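Local coordinates for protein lipolytic enzyme (Clostridium thermocellum, PDB 2VPT) that probably removes acetyl groups from xylan, acting as the catalytic domain of a cellulosomal family 3 carbohydrate esterase with an SGNH-hydrolase fold, at residues Lys4-Pro10 against Leu40-Val45; Leu34-Leu40 against Tyr192-Ile196; Val86-Gly92 against Thr122-Tyr128. All coordinates share one frame; numbering follows the deposited sequence. Where two conformers were deposited one is given.

Contact 1: residues Lys4-Pro10 against Leu40-Val45; sequences KTIKIMP and LSIDFV. With CA (calcium ion), chain B.
Ser41 sends OG out opposite its own backbone N (chi1 -179°), while Thr5 keeps OG1 beside its N and opposite its carbonyl carbon (chi1 -65°). These rotations bring Thr5 OG1 and Ser41 OG together in a 2.8 Å hydrogen bond, and Thr5 CG2 leans on the flank of Asp43. Next along this face Lys7 and Asp43 run side by side; Asp43 OD2 lies 3.9 Å from Lys7 CE, but the charged ends stay apart, Lys7 NZ being 4.9 Å from Asp43 OD2. The other carboxylate oxygen, Asp43 OD1, binds the calcium ion at 2.4 Å, as does the carbonyl Phe44 O at 2.3 Å. Two waters, Asp57 and Asp59 complete the site.

On the reverse face Ile8 CD1 meets Ile42 CD1 at 3.9 Å. The Phe44 ring lies alongside Ile8, has Ile42 CG2 above one face, and is crossed at about a right angle by Pro10, whose CG is 3.8 Å from Phe44 CD1. Between these two faces, four regular parallel-strand bonds run from Ile6 N to Val45 N, and a water joins Lys4 O to Ser41 N.

Strand 5-12 takes strand 86-90 on its other side, through backbone bonds of Lys7 and Met9, while helices 28-37 and 181-203 pack on the isoleucine face through Leu35 and Ala203.

Contact 2: residues Leu34-Leu40 against Tyr192-Ile196; sequences LLTQAGL and YKYTI
The ring of Tyr192 meets Ala38 at its edge, with Ala38 CB near the ring plane and 3.7 Å from Tyr192 OH. Leu34 and Leu35 approach the same ring obliquely, Leu34 CB coming to 3.6 Å from Tyr192 CD1 and Leu35 CD2 touching the same CD1 atom. One face is taken by a residue of the ring's own helix: Ile196 CB, one turn further on, sits 3.9 Å above the ring plane and over its centre. The phenol is thus wedged between its own helix and the end of helix 28-37.

The ring reaches across because CG stands opposite the backbone N of Tyr192 (chi1 -179°). Ile196 follows the same course with CG1 (chi1 -174°), and the delta methyl at its end does the touching. Ile196 CD1 is 3.6 Å from Leu40 CD1, 3.9 Å from Ala38 CB and 4.0 Å from Leu35 CD2, so one methyl is held among three aliphatic side chains. Leu35 and Ile196 run past each other head to tail, whereas Leu40 comes in at a slant. The side chains that meet are apolar but for the phenol oxygen, and the backbone carbonyl Leu34 O also comes near Tyr192 CE1; Leu34 also sets its CD1 against Tyr192 CB.

What sets Ala38 and Leu40 in place is the helix end. Gly39, at positive phi (93°), turns the chain out of helix 28-37, with Leu40 N bonded to Leu35 O at 3.2 Å and Gly39 N bonded to Thr36 O. This is a Schellman motif, and it shows that motif's usual apolar contact, here between Leu35 and Leu40; in this α/β fold it seats the end of helix 28-37 against the long C-terminal helix 181-203.

Contact 3: residues Val86-Gly92 against Thr122-Tyr128; sequences VVFLWIG and TLFVADY
Val86 pairs with Thr122, and from there the two strands run parallel and in step as far as Leu89 and Val125, their axes 4.8 Å apart and inclined by only 13°. Val87 and Leu89 each give an N-H and take one through their O, exchanging four bonds with Thr122 O, Phe124 N, Phe124 O and Ala126 N. Past Ala126 the pairing gives way to a water, held by Ile91 N and Ala126 O.

On one face Phe88 and Phe124 point the same way with their rings steeply inclined; Phe124 CD2 comes to the edge of the Phe88 ring, 3.7 Å from Phe88 CE1. Val86 CG1 touches the edge of the Phe124 ring. On the opposite face Val87 CG1 lies 3.6 Å from Leu123 CD1.

The strands are neighbours in the central sheet, joined by a beta-alpha-beta crossover through helices 93-99 and 104-117, and Gly92 is the N-cap of the first of these. At this C-terminal end Trp90 extends away from its backbone N (chi1 -174°) and sets an edge against Tyr128: Trp90 NE1 sits 3.1 Å above the Tyr128 ring plane, over its centre, with the planes at 52°. Ala126 CB lies over the five-membered ring of Trp90, 4.2 Å from its centroid. Tyr128 OH is hydrogen-bonded to Asp13 OD2 and Gly93 N, close to a probable Ser14-His178-Asp175 triad that the Tyr128 side chain does not touch.

Overall arrangement
Contacts 1 and 3 belong to one sheet, their centres about 15 Å apart: strand 5-12 borders strand 86-90, with Met9 N 2.9 Å from Val86 O and Met9 O 3.0 Å from Phe88 N. Contact 2 lies over it, sharing Leu40 with contact 1 and setting Leu35 CB 3.8 Å from Ile42 CG1. It also reaches contact 3, where Thr195 CG2 is 3.6 Å from Phe124 CE1. Along the chain, contact 3 nests inside the loop that contact 2 closes. Calcium binds directly at contact 1, about 12 Å from the side chains of Leu35 and Phe88, whereas the probable catalytic triad lies near the Tyr128 end of contact 3.

Contact 1: residues Lys4-Pro10 against Leu40-Val45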
# COMPACT_ATOMS: atom_id res chain seq x y z
N LYS A 4 0.39 8.07 28.89
CA LYS A 4 1.57 7.62 28.10
C LYS A 4 1.12 7.33 26.67
O LYS A 4 0.10 6.66 26.47
CB LYS A 4 2.18 6.36 28.71
CG LYS A 4 3.45 5.90 28.01
CD LYS A 4 3.82 4.46 28.31
CE LYS A 4 4.84 3.95 27.30
NZ LYS A 4 5.33 2.58 27.65
N THR A 5 1.87 7.84 25.69
CA THR A 5 1.70 7.42 24.29
C THR A 5 2.15 5.97 24.16
O THR A 5 3.24 5.63 24.60
CB THR A 5 2.48 8.30 23.30
OG1 THR A 5 1.95 9.63 23.31
CG2 THR A 5 2.37 7.75 21.88
N ILE A 6 1.28 5.16 23.57
CA ILE A 6 1.53 3.73 23.32
C ILE A 6 1.94 3.54 21.86
O ILE A 6 1.17 3.89 20.96
CB ILE A 6 0.26 2.88 23.58
CG1 ILE A 6 -0.38 3.22 24.93
CG2 ILE A 6 0.59 1.38 23.50
CD1 ILE A 6 -1.64 2.46 25.21
N LYS A 7 3.13 3.01 21.62
CA LYS A 7 3.59 2.66 20.27
C LYS A 7 3.13 1.25 19.94
O LYS A 7 3.46 0.29 20.65
CB LYS A 7 5.11 2.74 20.16
CG LYS A 7 5.66 4.16 20.22
CD LYS A 7 7.17 4.19 20.08
CE LYS A 7 7.69 5.61 19.94
NZ LYS A 7 9.16 5.67 19.67
N ILE A 8 2.34 1.13 18.88
CA ILE A 8 1.77 -0.13 18.45
C ILE A 8 2.26 -0.42 17.04
O ILE A 8 2.11 0.42 16.16
CB ILE A 8 0.23 -0.11 18.44
CG1 ILE A 8 -0.32 0.24 19.83
CG2 ILE A 8 -0.28 -1.46 17.95
CD1 ILE A 8 -1.85 0.38 19.91
N MSE A 9 2.84 -1.59 16.82
CA MSE A 9 3.30 -2.00 15.50
C MSE A 9 2.35 -3.04 14.92
O MSE A 9 2.35 -4.19 15.36
CB MSE A 9 4.70 -2.58 15.56
CG MSE A 9 5.26 -2.85 14.17
SE MSE A 9 6.99 -3.67 14.21
CE MSE A 9 7.54 -2.64 14.35
N PRO A 10 1.56 -2.65 13.91
CA PRO A 10 0.75 -3.64 13.20
C PRO A 10 1.62 -4.44 12.23
O PRO A 10 2.19 -3.87 11.32
CB PRO A 10 -0.28 -2.79 12.44
CG PRO A 10 -0.15 -1.42 12.99
CD PRO A 10 1.28 -1.29 13.41
N LEU A 40 -6.97 7.29 24.53
CA LEU A 40 -5.61 6.83 24.43
C LEU A 40 -4.85 7.65 23.41
O LEU A 40 -5.42 8.13 22.44
CB LEU A 40 -5.58 5.35 24.01
CG LEU A 40 -6.19 4.40 25.03
CD1 LEU A 40 -6.28 3.00 24.41
CD2 LEU A 40 -5.38 4.38 26.31
N SER A 41 -3.56 7.82 23.69
CA SER A 41 -2.61 8.42 22.76
C SER A 41 -1.84 7.30 22.06
O SER A 41 -1.00 6.65 22.66
CB SER A 41 -1.63 9.31 23.51
OG SER A 41 -0.72 9.90 22.63
N ILE A 42 -2.15 7.09 20.78
CA ILE A 42 -1.62 5.96 20.00
C ILE A 42 -0.66 6.46 18.93
O ILE A 42 -0.98 7.41 18.20
CB ILE A 42 -2.78 5.19 19.32
CG1 ILE A 42 -3.75 4.66 20.37
CG2 ILE A 42 -2.24 4.05 18.45
CD1 ILE A 42 -3.15 3.76 21.43
N ASP A 43 0.49 5.82 18.84
CA ASP A 43 1.43 6.00 17.75
C ASP A 43 1.57 4.64 17.06
O ASP A 43 2.20 3.72 17.58
CB ASP A 43 2.77 6.49 18.30
CG ASP A 43 3.78 6.83 17.22
OD1 ASP A 43 3.44 6.81 16.01
OD2 ASP A 43 4.95 7.10 17.60
N PHE A 44 0.96 4.50 15.89
CA PHE A 44 1.22 3.34 15.06
C PHE A 44 2.63 3.48 14.51
O PHE A 44 2.99 4.55 14.01
CB PHE A 44 0.22 3.21 13.91
CG PHE A 44 -1.12 2.62 14.28
CD1 PHE A 44 -1.22 1.51 15.12
CD2 PHE A 44 -2.29 3.10 13.70
CE1 PHE A 44 -2.46 0.96 15.40
CE2 PHE A 44 -3.52 2.53 13.97
CZ PHE A 44 -3.61 1.47 14.83
N VAL A 45 3.43 2.43 14.61
CA VAL A 45 4.79 2.46 14.13
C VAL A 45 5.09 1.36 13.11
O VAL A 45 4.48 0.29 13.12
CB VAL A 45 5.80 2.42 15.31
CG1 VAL A 45 5.60 3.61 16.25
CG2 VAL A 45 5.71 1.10 16.09
CA CA B . 3.14 6.80 13.68
O HOH W 1 -2.46 6.80 26.10
O HOH W 2 3.06 9.09 13.32
O HOH W 3 5.54 6.79 13.70

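Contact 2: residues Leu34-Leu40 against Tyr192-Ile196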
# COMPACT_ATOMS: atom_id res chain seq x y z
N LEU A 34 -11.23 4.54 17.21
CA LEU A 34 -11.82 4.00 18.44
C LEU A 34 -10.90 4.18 19.62
O LEU A 34 -11.35 4.53 20.71
CB LEU A 34 -12.17 2.52 18.27
CG LEU A 34 -13.23 2.15 17.24
CD1 LEU A 34 -13.28 0.64 16.96
CD2 LEU A 34 -14.61 2.67 17.67
N LEU A 35 -9.61 3.93 19.44
CA LEU A 35 -8.65 4.04 20.52
C LEU A 35 -8.47 5.48 20.96
O LEU A 35 -8.36 5.76 22.15
CB LEU A 35 -7.31 3.41 20.14
CG LEU A 35 -7.31 1.90 19.93
CD1 LEU A 35 -5.93 1.48 19.43
CD2 LEU A 35 -7.71 1.15 21.20
N THR A 36 -8.44 6.39 19.99
CA THR A 36 -8.35 7.82 20.30
C THR A 36 -9.61 8.29 21.03
O THR A 36 -9.50 8.98 22.04
CB THR A 36 -8.10 8.64 19.03
OG1 THR A 36 -6.88 8.21 18.42
CG2 THR A 36 -7.95 10.13 19.35
N GLN A 37 -10.78 7.89 20.56
CA GLN A 37 -12.03 8.23 21.25
C GLN A 37 -12.07 7.71 22.68
O GLN A 37 -12.69 8.33 23.57
CB GLN A 37 -13.23 7.70 20.47
CG GLN A 37 -13.49 8.43 19.19
CD GLN A 37 -14.68 7.90 18.43
OE1 GLN A 37 -15.51 8.66 17.92
NE2 GLN A 37 -14.80 6.58 18.38
N ALA A 38 -11.41 6.58 22.93
CA ALA A 38 -11.33 6.00 24.26
C ALA A 38 -10.38 6.77 25.18
O ALA A 38 -10.26 6.43 26.35
CB ALA A 38 -10.90 4.53 24.16
N GLY A 39 -9.70 7.78 24.66
CA GLY A 39 -8.78 8.61 25.43
C GLY A 39 -7.33 8.20 25.43
O GLY A 39 -6.52 8.70 26.22
N LEU A 40 -6.97 7.29 24.53
CA LEU A 40 -5.61 6.83 24.43
C LEU A 40 -4.85 7.65 23.41
O LEU A 40 -5.42 8.13 22.44
CB LEU A 40 -5.58 5.35 24.01
CG LEU A 40 -6.19 4.40 25.03
CD1 LEU A 40 -6.28 3.00 24.41
CD2 LEU A 40 -5.38 4.38 26.31
N TYR A 192 -10.54 -3.80 18.97
CA TYR A 192 -10.84 -2.95 20.11
C TYR A 192 -11.31 -3.78 21.30
O TYR A 192 -10.79 -3.65 22.40
CB TYR A 192 -11.87 -1.88 19.72
CG TYR A 192 -12.21 -0.93 20.85
CD1 TYR A 192 -11.53 0.26 21.01
CD2 TYR A 192 -13.21 -1.24 21.76
CE1 TYR A 192 -11.84 1.13 22.04
CE2 TYR A 192 -13.54 -0.37 22.78
CZ TYR A 192 -12.83 0.80 22.93
OH TYR A 192 -13.16 1.66 23.96
N LYS A 193 -12.30 -4.63 21.06
CA LYS A 193 -12.84 -5.51 22.11
C LYS A 193 -11.75 -6.24 22.89
O LYS A 193 -11.75 -6.28 24.12
CB LYS A 193 -13.83 -6.49 21.49
CG LYS A 193 -14.33 -7.59 22.43
CD LYS A 193 -15.32 -8.48 21.73
CE LYS A 193 -15.67 -9.69 22.60
NZ LYS A 193 -16.61 -10.59 21.94
N TYR A 194 -10.82 -6.83 22.16
CA TYR A 194 -9.80 -7.69 22.77
C TYR A 194 -8.56 -6.95 23.27
O TYR A 194 -7.79 -7.50 24.04
CB TYR A 194 -9.40 -8.82 21.79
CG TYR A 194 -10.45 -9.91 21.68
CD1 TYR A 194 -10.42 -11.01 22.53
CD2 TYR A 194 -11.46 -9.87 20.74
CE1 TYR A 194 -11.37 -12.00 22.45
CE2 TYR A 194 -12.44 -10.87 20.66
CZ TYR A 194 -12.38 -11.93 21.53
OH TYR A 194 -13.32 -12.95 21.47
N THR A 195 -8.38 -5.68 22.87
CA THR A 195 -7.18 -4.93 23.28
C THR A 195 -7.39 -3.79 24.26
O THR A 195 -6.45 -3.39 24.93
CB THR A 195 -6.43 -4.34 22.05
OG1 THR A 195 -7.26 -3.34 21.41
CG2 THR A 195 -6.01 -5.45 21.03
N ILE A 196 -8.60 -3.24 24.33
CA ILE A 196 -8.78 -1.96 25.03
C ILE A 196 -8.38 -2.00 26.52
O ILE A 196 -7.69 -1.12 27.01
CB ILE A 196 -10.20 -1.39 24.84
CG1 ILE A 196 -10.31 0.02 25.44
CG2 ILE A 196 -11.26 -2.28 25.45
CD1 ILE A 196 -9.32 1.05 24.87

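Contact 3: residues Val86-Gly92 against Thr122-Tyr128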
# COMPACT_ATOMS: atom_id res chain seq x y z
N VAL A 86 3.64 -2.49 21.91
CA VAL A 86 2.64 -3.49 21.61
C VAL A 86 2.81 -3.87 20.14
O VAL A 86 3.09 -3.01 19.29
CB VAL A 86 1.21 -2.92 21.80
CG1 VAL A 86 0.14 -3.93 21.44
CG2 VAL A 86 1.01 -2.44 23.25
N VAL A 87 2.64 -5.16 19.84
CA VAL A 87 2.62 -5.67 18.48
C VAL A 87 1.26 -6.30 18.24
O VAL A 87 0.78 -7.08 19.06
CB VAL A 87 3.74 -6.70 18.25
CG1 VAL A 87 3.58 -7.40 16.89
CG2 VAL A 87 5.08 -6.03 18.37
N PHE A 88 0.64 -5.95 17.11
CA PHE A 88 -0.58 -6.57 16.64
C PHE A 88 -0.18 -7.49 15.49
O PHE A 88 0.07 -7.01 14.38
CB PHE A 88 -1.58 -5.53 16.09
CG PHE A 88 -2.25 -4.65 17.12
CD1 PHE A 88 -2.25 -4.92 18.47
CD2 PHE A 88 -2.95 -3.54 16.67
CE1 PHE A 88 -2.94 -4.08 19.36
CE2 PHE A 88 -3.63 -2.70 17.55
CZ PHE A 88 -3.63 -2.99 18.89
N LEU A 89 -0.11 -8.79 15.75
CA LEU A 89 0.37 -9.75 14.75
C LEU A 89 -0.81 -10.48 14.11
O LEU A 89 -1.64 -11.07 14.79
CB LEU A 89 1.33 -10.74 15.43
CG LEU A 89 1.95 -11.80 14.52
CD1 LEU A 89 2.84 -11.15 13.47
CD2 LEU A 89 2.72 -12.82 15.32
N TRP A 90 -0.86 -10.47 12.79
CA TRP A 90 -1.93 -11.10 12.05
C TRP A 90 -1.30 -11.71 10.81
O TRP A 90 -1.06 -11.03 9.81
CB TRP A 90 -3.02 -10.07 11.71
CG TRP A 90 -4.24 -10.65 11.07
CD1 TRP A 90 -4.55 -11.98 10.93
CD2 TRP A 90 -5.32 -9.93 10.47
NE1 TRP A 90 -5.74 -12.12 10.27
CE2 TRP A 90 -6.25 -10.87 10.00
CE3 TRP A 90 -5.60 -8.58 10.29
CZ2 TRP A 90 -7.42 -10.50 9.36
CZ3 TRP A 90 -6.77 -8.22 9.66
CH2 TRP A 90 -7.66 -9.17 9.21
N ILE A 91 -1.01 -13.02 10.88
CA ILE A 91 -0.15 -13.64 9.88
C ILE A 91 -0.40 -15.14 9.76
O ILE A 91 -0.90 -15.77 10.70
CB ILE A 91 1.33 -13.36 10.24
CG1 ILE A 91 2.28 -13.50 9.05
CG2 ILE A 91 1.77 -14.19 11.43
CD1 ILE A 91 2.10 -12.45 7.96
N GLY A 92 -0.10 -15.68 8.59
CA GLY A 92 -0.11 -17.13 8.35
C GLY A 92 -1.08 -17.60 7.30
O GLY A 92 -1.01 -18.74 6.85
N THR A 122 4.15 -6.34 24.66
CA THR A 122 2.85 -6.98 24.75
C THR A 122 2.45 -7.37 23.33
O THR A 122 2.51 -6.55 22.41
CB THR A 122 1.82 -6.05 25.39
OG1 THR A 122 2.19 -5.83 26.76
CG2 THR A 122 0.41 -6.63 25.34
N LEU A 123 2.04 -8.62 23.17
CA LEU A 123 1.75 -9.19 21.85
C LEU A 123 0.32 -9.67 21.74
O LEU A 123 -0.18 -10.39 22.61
CB LEU A 123 2.72 -10.35 21.56
CG LEU A 123 2.57 -11.09 20.22
CD1 LEU A 123 2.85 -10.20 19.01
CD2 LEU A 123 3.49 -12.32 20.17
N PHE A 124 -0.36 -9.24 20.69
CA PHE A 124 -1.67 -9.74 20.31
C PHE A 124 -1.54 -10.52 19.02
O PHE A 124 -0.87 -10.08 18.09
CB PHE A 124 -2.64 -8.57 20.11
CG PHE A 124 -2.98 -7.85 21.38
CD1 PHE A 124 -3.99 -8.31 22.18
CD2 PHE A 124 -2.25 -6.75 21.81
CE1 PHE A 124 -4.31 -7.68 23.36
CE2 PHE A 124 -2.56 -6.11 23.00
CZ PHE A 124 -3.60 -6.58 23.77
N VAL A 125 -2.17 -11.69 18.99
CA VAL A 125 -2.14 -12.59 17.84
C VAL A 125 -3.56 -12.84 17.39
O VAL A 125 -4.38 -13.32 18.18
CB VAL A 125 -1.45 -13.92 18.19
CG1 VAL A 125 -1.48 -14.86 16.97
CG2 VAL A 125 0.00 -13.65 18.64
N ALA A 126 -3.85 -12.53 16.12
CA ALA A 126 -5.18 -12.68 15.54
C ALA A 126 -5.34 -13.92 14.65
O ALA A 126 -4.39 -14.34 13.99
CB ALA A 126 -5.52 -11.45 14.72
N ASP A 127 -6.54 -14.48 14.64
CA ASP A 127 -6.96 -15.35 13.55
C ASP A 127 -7.66 -14.55 12.44
O ASP A 127 -7.65 -13.31 12.49
CB ASP A 127 -7.75 -16.57 14.06
CG ASP A 127 -9.14 -16.25 14.55
OD1 ASP A 127 -9.53 -15.07 14.60
OD2 ASP A 127 -9.86 -17.23 14.87
N TYR A 128 -8.21 -15.22 11.43
CA TYR A 128 -8.78 -14.57 10.26
C TYR A 128 -10.30 -14.63 10.24
O TYR A 128 -10.93 -15.55 10.76
CB TYR A 128 -8.24 -15.23 8.98
CG TYR A 128 -6.80 -14.92 8.69
CD1 TYR A 128 -6.46 -14.02 7.71
CD2 TYR A 128 -5.76 -15.53 9.39
CE1 TYR A 128 -5.13 -13.73 7.42
CE2 TYR A 128 -4.44 -15.24 9.12
CZ TYR A 128 -4.13 -14.32 8.15
OH TYR A 128 -2.80 -14.04 7.87
O HOH W 4 -1.69 -14.43 13.32